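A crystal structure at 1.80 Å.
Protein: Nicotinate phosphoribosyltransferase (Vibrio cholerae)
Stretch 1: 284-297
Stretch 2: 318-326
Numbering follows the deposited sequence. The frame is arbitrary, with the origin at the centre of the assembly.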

ATOM      1  N   LEU A 284      10.583 -14.407  16.001  1.00 16.73           N
ATOM      2  CA  LEU A 284       9.854 -13.677  14.973  1.00 16.62           C
ATOM      3  C   LEU A 284      10.759 -13.371  13.805  1.00 14.47           C
ATOM      4  O   LEU A 284      10.354 -13.452  12.649  1.00 15.64           O
ATOM      5  N   ALA A 285      11.985 -12.985  14.104  1.00 14.04           N
ATOM      6  CA  ALA A 285      12.979 -12.627  13.004  1.00 14.69           C
ATOM      7  C   ALA A 285      13.345 -13.822  12.137  1.00 15.03           C
ATOM      8  O   ALA A 285      13.637 -13.655  10.946  1.00 15.11           O
ATOM      9  N   ASN A 286      13.340 -15.025  12.711  1.00 15.27           N
ATOM     10  CA  ASN A 286      13.560 -16.226  11.929  1.00 15.42           C
ATOM     11  C   ASN A 286      12.327 -16.639  11.147  1.00 14.33           C
ATOM     12  O   ASN A 286      12.424 -17.017  10.006  1.00 15.68           O
ATOM     13  N   ALA A 287      11.165 -16.468  11.737  1.00 14.10           N
ATOM     14  CA  ALA A 287       9.969 -16.889  11.023  1.00 14.93           C
ATOM     15  C   ALA A 287       9.626 -15.930   9.864  1.00 14.39           C
ATOM     16  O   ALA A 287       9.185 -16.371   8.812  1.00 15.49           O
ATOM     17  N   TYR A 288       9.822 -14.626  10.065  1.00 13.63           N
ATOM     18  CA  TYR A 288       9.512 -13.663   9.002  1.00 13.80           C
ATOM     19  C   TYR A 288      10.512 -13.753   7.830  1.00 15.46           C
ATOM     20  O   TYR A 288      11.687 -13.972   8.030  1.00 15.00           O
ATOM     21  N   ASP A 289      10.017 -13.575   6.610  1.00 15.51           N
ATOM     22  CA  ASP A 289      10.823 -13.629   5.435  1.00 15.07           C
ATOM     23  C   ASP A 289      11.625 -12.357   5.274  1.00 16.48           C
ATOM     24  O   ASP A 289      12.623 -12.329   4.530  1.00 17.58           O
ATOM     25  N   GLY A 290      11.206 -11.300   5.957  1.00 15.86           N
ATOM     26  CA  GLY A 290      11.941 -10.053   5.827  1.00 17.04           C
ATOM     27  C   GLY A 290      11.099  -8.873   6.284  1.00 13.52           C
ATOM     28  O   GLY A 290      10.027  -9.039   6.957  1.00 13.78           O
ATOM     29  N   VAL A 291      11.542  -7.687   5.900  1.00 13.93           N
ATOM     30  CA  VAL A 291      10.933  -6.452   6.393  1.00 13.96           C
ATOM     31  C   VAL A 291      10.833  -5.435   5.237  1.00 15.31           C
ATOM     32  O   VAL A 291      11.588  -5.523   4.236  1.00 14.68           O
ATOM     33  N   ARG A 292       9.990  -4.429   5.430  1.00 15.79           N
ATOM     34  CA  ARG A 292       9.760  -3.409   4.386  1.00 17.03           C
ATOM     35  C   ARG A 292      10.171  -2.042   4.914  1.00 16.66           C
ATOM     36  O   ARG A 292       9.813  -1.675   6.047  1.00 14.73           O
ATOM     37  N   HIS A 293      10.852  -1.271   4.066  1.00 15.55           N
ATOM     38  CA  HIS A 293      11.243   0.103   4.416  1.00 16.01           C
ATOM     39  C   HIS A 293      10.265   1.065   3.810  1.00 15.84           C
ATOM     40  O   HIS A 293      10.022   1.009   2.603  1.00 17.01           O
ATOM     41  N   ASP A 294       9.726   1.984   4.616  1.00 16.49           N
ATOM     42  CA  ASP A 294       8.748   2.948   4.075  1.00 18.86           C
ATOM     43  C   ASP A 294       8.921   4.394   4.535  1.00 22.93           C
ATOM     44  O   ASP A 294       8.154   5.242   4.137  1.00 23.09           O
ATOM     45  N   SER A 295       9.876   4.688   5.407  1.00 20.38           N
ATOM     46  CA  SER A 295      10.090   6.095   5.796  1.00 21.71           C
ATOM     47  C   SER A 295      11.506   6.275   6.311  1.00 19.00           C
ATOM     48  O   SER A 295      12.126   5.312   6.798  1.00 19.62           O
ATOM     49  N   GLY A 296      12.025   7.485   6.211  1.00 20.07           N
ATOM     50  CA  GLY A 296      13.375   7.754   6.776  1.00 20.94           C
ATOM     51  C   GLY A 296      14.434   7.180   5.859  1.00 20.52           C
ATOM     52  O   GLY A 296      14.144   6.790   4.707  1.00 21.64           O
ATOM     53  N   CYS A 297      15.681   7.318   6.268  1.00 20.42           N
ATOM     54  CA  CYS A 297      16.802   7.007   5.377  1.00 19.77           C
ATOM     55  C   CYS A 297      16.882   5.490   5.171  1.00 18.18           C
ATOM     56  O   CYS A 297      16.936   4.728   6.154  1.00 17.66           O
ATOM     57  N   THR A 318      19.760 -14.434   3.845  1.00 17.22           N
ATOM     58  CA  THR A 318      18.568 -15.294   3.710  1.00 17.91           C
ATOM     59  C   THR A 318      17.253 -14.488   3.875  1.00 16.71           C
ATOM     60  O   THR A 318      16.202 -15.073   3.789  1.00 18.07           O
ATOM     61  N   LYS A 319      17.347 -13.195   4.169  1.00 16.46           N
ATOM     62  CA  LYS A 319      16.135 -12.389   4.400  1.00 16.51           C
ATOM     63  C   LYS A 319      15.969 -11.359   3.300  1.00 16.66           C
ATOM     64  O   LYS A 319      16.914 -11.029   2.597  1.00 16.03           O
ATOM     65  N   LEU A 320      14.768 -10.795   3.205  1.00 15.80           N
ATOM     66  CA  LEU A 320      14.453  -9.925   2.087  1.00 15.75           C
ATOM     67  C   LEU A 320      14.092  -8.526   2.609  1.00 15.91           C
ATOM     68  O   LEU A 320      13.270  -8.397   3.509  1.00 15.48           O
ATOM     69  N   PHE A 321      14.687  -7.489   2.036  1.00 14.78           N
ATOM     70  CA  PHE A 321      14.253  -6.101   2.312  1.00 14.96           C
ATOM     71  C   PHE A 321      13.454  -5.621   1.122  1.00 15.69           C
ATOM     72  O   PHE A 321      13.946  -5.697   0.013  1.00 15.27           O
ATOM     73  N   ILE A 322      12.227  -5.163   1.341  1.00 16.47           N
ATOM     74  CA  ILE A 322      11.464  -4.479   0.258  1.00 16.42           C
ATOM     75  C   ILE A 322      11.549  -2.994   0.587  1.00 15.98           C
ATOM     76  O   ILE A 322      11.109  -2.567   1.673  1.00 16.79           O
ATOM     77  N   PHE A 323      12.147  -2.224  -0.315  1.00 13.93           N
ATOM     78  CA  PHE A 323      12.194  -0.753  -0.202  1.00 15.37           C
ATOM     79  C   PHE A 323      10.983  -0.196  -0.977  1.00 16.88           C
ATOM     80  O   PHE A 323      10.757  -0.603  -2.102  1.00 18.80           O
ATOM     81  N   SER A 324      10.202   0.674  -0.359  1.00 18.37           N
ATOM     82  CA  SER A 324       8.951   1.161  -0.983  1.00 18.18           C
ATOM     83  C   SER A 324       8.690   2.665  -0.803  1.00 21.24           C
ATOM     84  O   SER A 324       7.569   3.122  -1.094  1.00 19.83           O
ATOM     85  N   ASP A 325       9.704   3.425  -0.388  1.00 17.79           N
ATOM     86  CA  ASP A 325       9.484   4.846  -0.055  1.00 20.16           C
ATOM     87  C   ASP A 325       9.681   5.789  -1.234  1.00 19.64           C
ATOM     88  O   ASP A 325      10.716   6.463  -1.347  1.00 23.67           O
ATOM     89  N   GLY A 326       8.674   5.873  -2.100  1.00 20.40           N
ATOM     90  CA  GLY A 326       8.654   6.825  -3.194  1.00 20.78           C
ATOM     91  C   GLY A 326       9.858   6.700  -4.122  1.00 20.78           C
ATOM     92  O   GLY A 326      10.472   7.691  -4.490  1.00 22.80           O
TER

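The most unusual feature of this contact is a lysine that reaches across to the end of a helix: the side chain of Lys319 leaves its backbone sideways, runs through m, m, t and t torsions, and brings its ammonium to one carbonyl in the last turn of helix 284-287 and one just past it. Lys319 NZ donates to Asn286 O at 3.0 Å and to Tyr288 O at 3.0 Å. Tyr288 is the first residue to leave helical geometry, so the charge meets carbonyls where the helical turn unwinds. Lys319 NZ also donates to water 1 at 2.9 Å, and that water donates to Asn286 OD1 at 2.7 Å, giving Asn286 (chi1 m) a second, indirect tie to the same lysine. The aliphatic part of the chain packs here too, with Lys319 CE 3.4 Å from Ala285 O. The ring of Tyr288 (chi1 m) leads away from this site.

Beyond the helix, strands 290-293 and 320-323 run side by side in parallel, at 17°, and their backbone hydrogen bonds fix which side chains become neighbours. Leu320 N donates to Asp289 O at 3.0 Å, and Val291 N to Leu320 O at 3.0 Å; Ile322 N then donates to Val291 O at 3.0 Å, and His293 N to Ile322 O at 2.7 Å. Gly290 sits opposite Leu320, where its CA lies 3.1 Å from Leu320 O; a CB in that position would clash with this carbonyl, and the backbone angles of Gly290 themselves call for glycine.

Val291, Phe321, His293 and Phe323 share one face of the sheet. Val291 (chi1 m) sets CG2 3.6 Å from CD1 of Phe321 (chi1 m), an apolar contact between paired residues. At the next pair on this face, two residues along each strand, His293 (chi1 t) places CB 3.7 Å from CD1 of Phe323 (chi1 m); the two rings lie obliquely, centroids 5.9 Å apart and planes at 55°. On the other face, Arg292 lies beside Ile322 (chi1 m), with Arg292 CG 4.2 Å from Ile322 CB. Leu320 (t, p) points to this face as well.

Past the strands the contact turns polar. Ser324 points toward the first stretch in rotamer p, and its OG lies 3.0 Å from both His293 O and Asp294 OD2; its single proton has both within reach. Ser324 N donates to His293 O at 3.0 Å. Arg292 starts out t, t, and its NE makes a weak hydrogen bond to Ser324 OG at 3.4 Å, near the guanidinium plane, while Arg292 NH1 forms a long salt bridge of 4.0 Å with Asp294 OD1.

Asp325 (chi1 t) also points toward the first stretch, its CB 4.0 Å from His293 CE1, and waters extend its reach. Water 3 lies 2.9 Å from His293 ND1, to which it is hydrogen-bonded, and accepts from Asp325 N at 3.0 Å. Water 5 donates to Asp325 OD2 at 2.7 Å and to Gly296 O at 2.8 Å, linking carboxylate and loop.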

ATOM      1  CB  LEU A 284       9.267 -12.380  15.534  1.00 16.22           C
ATOM      2  CG  LEU A 284       8.050 -12.663  16.444  1.00 16.75           C
ATOM      3  CD1 LEU A 284       7.660 -11.400  17.206  1.00 17.00           C
ATOM      4  CD2 LEU A 284       6.861 -13.282  15.716  1.00 17.74           C
ATOM      5  CB  ALA A 285      14.238 -11.984  13.592  1.00 15.27           C
ATOM      6  CB  ASN A 286      13.998 -17.370  12.835  1.00 17.48           C
ATOM      7  CG  ASN A 286      15.527 -17.377  13.035  1.00 16.48           C
ATOM      8  OD1 ASN A 286      16.264 -17.381  12.079  1.00 19.01           O
ATOM      9  ND2 ASN A 286      15.980 -17.359  14.285  1.00 17.78           N
ATOM     10  CB  ALA A 287       8.790 -16.948  11.997  1.00 15.87           C
ATOM     11  CB  TYR A 288       9.479 -12.238   9.587  1.00 12.94           C
ATOM     12  CG  TYR A 288       8.101 -11.893  10.063  1.00 12.55           C
ATOM     13  CD1 TYR A 288       7.286 -11.060   9.307  1.00 15.33           C
ATOM     14  CD2 TYR A 288       7.626 -12.405  11.282  1.00 13.35           C
ATOM     15  CE1 TYR A 288       5.997 -10.748   9.728  1.00 16.94           C
ATOM     16  CE2 TYR A 288       6.312 -12.124  11.705  1.00 13.59           C
ATOM     17  CZ  TYR A 288       5.512 -11.327  10.890  1.00 16.57           C
ATOM     18  OH  TYR A 288       4.218 -11.037  11.271  1.00 15.44           O
ATOM     19  CB  ASP A 289       9.919 -13.849   4.227  1.00 17.96           C
ATOM     20  CG  ASP A 289       9.129 -15.167   4.350  1.00 19.89           C
ATOM     21  OD1 ASP A 289       9.785 -16.214   4.464  1.00 21.08           O
ATOM     22  OD2 ASP A 289       7.875 -15.121   4.520  1.00 19.70           O
ATOM     23  CB  VAL A 291      11.759  -5.819   7.551  1.00 15.29           C
ATOM     24  CG1 VAL A 291      11.569  -6.637   8.829  1.00 15.86           C
ATOM     25  CG2 VAL A 291      13.286  -5.726   7.189  1.00 16.82           C
ATOM     26  CB  ARG A 292       8.266  -3.399   3.985  1.00 16.48           C
ATOM     27  CG  ARG A 292       7.935  -2.372   2.873  1.00 18.78           C
ATOM     28  CD  ARG A 292       6.445  -2.469   2.441  1.00 23.35           C
ATOM     29  NE  ARG A 292       5.773  -1.334   3.055  1.00 38.65           N
ATOM     30  CZ  ARG A 292       4.673  -1.364   3.809  1.00 40.23           C
ATOM     31  NH1 ARG A 292       4.259  -0.230   4.381  1.00 43.78           N
ATOM     32  NH2 ARG A 292       3.942  -2.468   3.947  1.00 40.10           N
ATOM     33  CB  HIS A 293      12.613   0.409   3.821  1.00 14.83           C
ATOM     34  CG  HIS A 293      13.029   1.829   3.999  1.00 14.78           C
ATOM     35  ND1 HIS A 293      12.951   2.725   3.001  1.00 16.10           N
ATOM     36  CD2 HIS A 293      13.396   2.533   5.135  1.00 14.64           C
ATOM     37  CE1 HIS A 293      13.294   3.929   3.450  1.00 15.22           C
ATOM     38  NE2 HIS A 293      13.557   3.822   4.763  1.00 16.51           N
ATOM     39  CB  ASP A 294       7.333   2.506   4.439  1.00 22.65           C
ATOM     40  CG  ASP A 294       6.242   3.126   3.494  1.00 34.44           C
ATOM     41  OD1 ASP A 294       5.206   3.634   4.026  1.00 33.40           O
ATOM     42  OD2 ASP A 294       6.414   3.136   2.236  1.00 31.70           O
ATOM     43  CB  SER A 295       9.108   6.517   6.881  1.00 20.74           C
ATOM     44  OG  SER A 295       9.299   5.740   8.030  1.00 21.10           O
ATOM     45  CB  CYS A 297      18.098   7.472   6.022  1.00 23.01           C
ATOM     46  SG  CYS A 297      19.598   6.933   5.127  1.00 24.18           S
ATOM     47  CB  THR A 318      18.555 -16.477   4.716  1.00 18.06           C
ATOM     48  OG1 THR A 318      18.381 -15.989   6.062  1.00 18.23           O
ATOM     49  CG2 THR A 318      19.870 -17.216   4.638  1.00 21.34           C
ATOM     50  CB  LYS A 319      16.200 -11.704   5.756  1.00 16.73           C
ATOM     51  CG  LYS A 319      16.357 -12.728   6.896  1.00 16.58           C
ATOM     52  CD  LYS A 319      15.122 -13.659   6.939  1.00 15.91           C
ATOM     53  CE  LYS A 319      15.216 -14.666   8.105  1.00 17.43           C
ATOM     54  NZ  LYS A 319      14.121 -15.700   7.970  1.00 18.08           N
ATOM     55  CB  LEU A 320      13.236 -10.470   1.307  1.00 15.86           C
ATOM     56  CG  LEU A 320      12.665  -9.574   0.174  1.00 17.93           C
ATOM     57  CD1 LEU A 320      13.731  -9.410  -0.924  1.00 17.32           C
ATOM     58  CD2 LEU A 320      11.425 -10.253  -0.436  1.00 20.21           C
ATOM     59  CB  PHE A 321      15.461  -5.172   2.335  1.00 15.23           C
ATOM     60  CG  PHE A 321      16.309  -5.286   3.575  1.00 16.38           C
ATOM     61  CD1 PHE A 321      15.840  -5.985   4.705  1.00 16.24           C
ATOM     62  CD2 PHE A 321      17.565  -4.617   3.633  1.00 19.02           C
ATOM     63  CE1 PHE A 321      16.604  -6.038   5.868  1.00 18.55           C
ATOM     64  CE2 PHE A 321      18.334  -4.710   4.825  1.00 17.69           C
ATOM     65  CZ  PHE A 321      17.849  -5.409   5.895  1.00 18.93           C
ATOM     66  CB  ILE A 322       9.967  -4.889   0.243  1.00 16.72           C
ATOM     67  CG1 ILE A 322       9.879  -6.415   0.083  1.00 22.27           C
ATOM     68  CG2 ILE A 322       9.231  -4.129  -0.887  1.00 17.12           C
ATOM     69  CD1 ILE A 322       8.655  -6.933  -0.662  1.00 28.66           C
ATOM     70  CB  PHE A 323      13.497  -0.255  -0.842  1.00 14.42           C
ATOM     71  CG  PHE A 323      14.697  -0.664  -0.089  1.00 15.14           C
ATOM     72  CD1 PHE A 323      15.089   0.047   1.039  1.00 16.00           C
ATOM     73  CD2 PHE A 323      15.423  -1.794  -0.484  1.00 16.44           C
ATOM     74  CE1 PHE A 323      16.234  -0.346   1.770  1.00 17.52           C
ATOM     75  CE2 PHE A 323      16.579  -2.185   0.254  1.00 18.34           C
ATOM     76  CZ  PHE A 323      16.943  -1.458   1.378  1.00 17.33           C
ATOM     77  CB  SER A 324       7.752   0.379  -0.425  1.00 18.26           C
ATOM     78  OG  SER A 324       7.536   0.676   0.977  1.00 20.81           O
ATOM     79  CB  ASP A 325      10.361   5.316   1.124  1.00 20.42           C
ATOM     80  CG  ASP A 325       9.952   6.697   1.638  1.00 26.59           C
ATOM     81  OD1 ASP A 325       8.847   7.165   1.320  1.00 24.18           O
ATOM     82  OD2 ASP A 325      10.753   7.326   2.327  1.00 29.01           O
TER
HETATM   83  O   HOH W   1      15.628 -17.660   9.443  1.00 14.35           O
HETATM   84  O   HOH W   2      13.210 -14.181   2.467  1.00 24.29           O
HETATM   85  O   HOH W   3      12.531   2.782   0.173  1.00 16.60           O
HETATM   86  O   HOH W   4       6.515   6.070   1.743  1.00 33.77           O
HETATM   87  O   HOH W   5      13.436   7.091   1.976  1.00 30.69           O